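Local coordinates for endoglucanase (Komagataeibacter sucrofermentans, PDB 6VC5), which probably hydrolyses internal beta-1,4-glucosidic linkages in cellulose and related beta-glucans, as a family 8 glycoside hydrolase, at residues A[73-76]-A[82-85]. Numbering follows the deposited sequence.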
loop_
_atom_site.group_PDB
_atom_site.type_symbol
_atom_site.label_atom_id
_atom_site.label_comp_id
_atom_site.label_asym_id
_atom_site.label_seq_id
_atom_site.Cartn_x
_atom_site.Cartn_y
_atom_site.Cartn_z
ATOM N N TRP A 73 7.439 11.833 3.760
ATOM C CA TRP A 73 6.277 11.370 3.006
ATOM C C TRP A 73 5.951 12.252 1.800
ATOM O O TRP A 73 5.334 11.765 0.844
ATOM C CB TRP A 73 5.061 11.211 3.920
ATOM C CG TRP A 73 4.411 12.487 4.319
ATOM C CD1 TRP A 73 4.848 13.374 5.269
ATOM C CD2 TRP A 73 3.187 13.019 3.806
ATOM N NE1 TRP A 73 3.963 14.430 5.368
ATOM C CE2 TRP A 73 2.940 14.232 4.478
ATOM C CE3 TRP A 73 2.276 12.581 2.836
ATOM C CZ2 TRP A 73 1.821 15.022 4.206
ATOM C CZ3 TRP A 73 1.165 13.368 2.563
ATOM C CH2 TRP A 73 0.948 14.574 3.248
ATOM N N ARG A 74 6.348 13.525 1.813
ATOM C CA ARG A 74 5.880 14.457 0.796
ATOM C C ARG A 74 6.927 15.501 0.431
ATOM O O ARG A 74 7.662 16.003 1.291
ATOM C CB ARG A 74 4.604 15.170 1.270
ATOM C CG ARG A 74 4.089 16.218 0.301
ATOM C CD ARG A 74 2.702 16.680 0.665
ATOM N NE ARG A 74 2.717 17.539 1.834
ATOM C CZ ARG A 74 1.628 18.125 2.320
ATOM N NH1 ARG A 74 0.461 17.933 1.717
ATOM N NH2 ARG A 74 1.706 18.895 3.396
ATOM N N TYR A 75 6.959 15.836 -0.856
ATOM C CA TYR A 75 7.626 17.016 -1.392
ATOM C C TYR A 75 6.531 17.975 -1.839
ATOM O O TYR A 75 5.704 17.620 -2.690
ATOM C CB TYR A 75 8.488 16.602 -2.588
ATOM C CG TYR A 75 9.221 17.718 -3.303
ATOM C CD1 TYR A 75 10.593 17.880 -3.141
ATOM C CD2 TYR A 75 8.546 18.583 -4.161
ATOM C CE1 TYR A 75 11.271 18.888 -3.805
ATOM C CE2 TYR A 75 9.220 19.590 -4.834
ATOM C CZ TYR A 75 10.577 19.731 -4.647
ATOM O OH TYR A 75 11.239 20.741 -5.310
ATOM N N LEU A 76 6.532 19.185 -1.278
ATOM C CA LEU A 76 5.481 20.182 -1.511
ATOM C C LEU A 76 6.071 21.337 -2.314
ATOM O O LEU A 76 6.852 22.135 -1.780
ATOM C CB LEU A 76 4.919 20.663 -0.171
ATOM C CG LEU A 76 3.623 21.476 -0.085
ATOM C CD1 LEU A 76 2.485 20.734 -0.748
ATOM C CD2 LEU A 76 3.285 21.750 1.374
ATOM N N PRO A 82 10.923 22.535 0.476
ATOM C CA PRO A 82 9.840 21.657 -0.013
ATOM C C PRO A 82 9.544 20.368 0.771
ATOM O O PRO A 82 8.462 19.863 0.696
ATOM C CB PRO A 82 10.219 21.351 -1.476
ATOM C CG PRO A 82 11.659 21.542 -1.574
ATOM C CD PRO A 82 11.980 22.656 -0.658
ATOM N N VAL A 83 10.531 19.835 1.456
ATOM C CA VAL A 83 10.356 18.635 2.270
ATOM C C VAL A 83 10.527 19.036 3.732
ATOM O O VAL A 83 11.509 18.666 4.384
ATOM C CB VAL A 83 11.327 17.518 1.836
ATOM C CG1 VAL A 83 11.010 16.223 2.565
ATOM C CG2 VAL A 83 11.239 17.309 0.340
ATOM N N ALA A 84 9.566 19.797 4.251
ATOM C CA ALA A 84 9.674 20.337 5.599
ATOM C C ALA A 84 9.165 19.385 6.672
ATOM O O ALA A 84 9.621 19.465 7.819
ATOM C CB ALA A 84 8.917 21.666 5.697
ATOM N N ASP A 85 8.231 18.500 6.335
ATOM C CA ASP A 85 7.704 17.515 7.274
ATOM C C ASP A 85 8.478 16.222 7.063
ATOM O O ASP A 85 8.369 15.597 6.001
ATOM C CB ASP A 85 6.208 17.288 7.030
ATOM C CG ASP A 85 5.593 16.276 7.991
ATOM O OD1 ASP A 85 6.291 15.793 8.914
ATOM O OD2 ASP A 85 4.383 15.987 7.840
HETATM O O HOH W 1 7.264 16.623 3.839
#
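P82 rests its CB-CG edge on one face of the Y75 ring, a CH-pi contact in which CB of P82 stands 3.6 Å from the ring centroid, 16° off the normal. With CG of Y75 anti to the backbone N (chi1 178°), the phenol extends alongside the proline. V83 meets the same ring obliquely, CG2 lying 3.6 Å from CD1 of Y75. Just beside this apolar patch, the backbone N of L76 donates a nearly straight bond of 2.8 Å to O of P82. At the far end of the contact, NE1 of W73 donates to OD2 of D85 at 3.0 Å; OD2 lies near the indole plane, at its edge, while the carboxylate stands almost upright to it (79°) and is met from above its own plane. Between these direct bonds a water donates to both O of R74 and O of D85. CB of R74 covers the indole face, and its guanidinium lies between CZ2 of W73 and CD2 of L76. D85 OD1 accepts a bond from N87 N. In the helix-rich (alpha/alpha)6 barrel known for family 8, this surface loop doubles back along strand 74-76, which pairs antiparallel with strand 30-32, before helix 90-106; W58 of helix 49-62 meets Y75 edge-to-face.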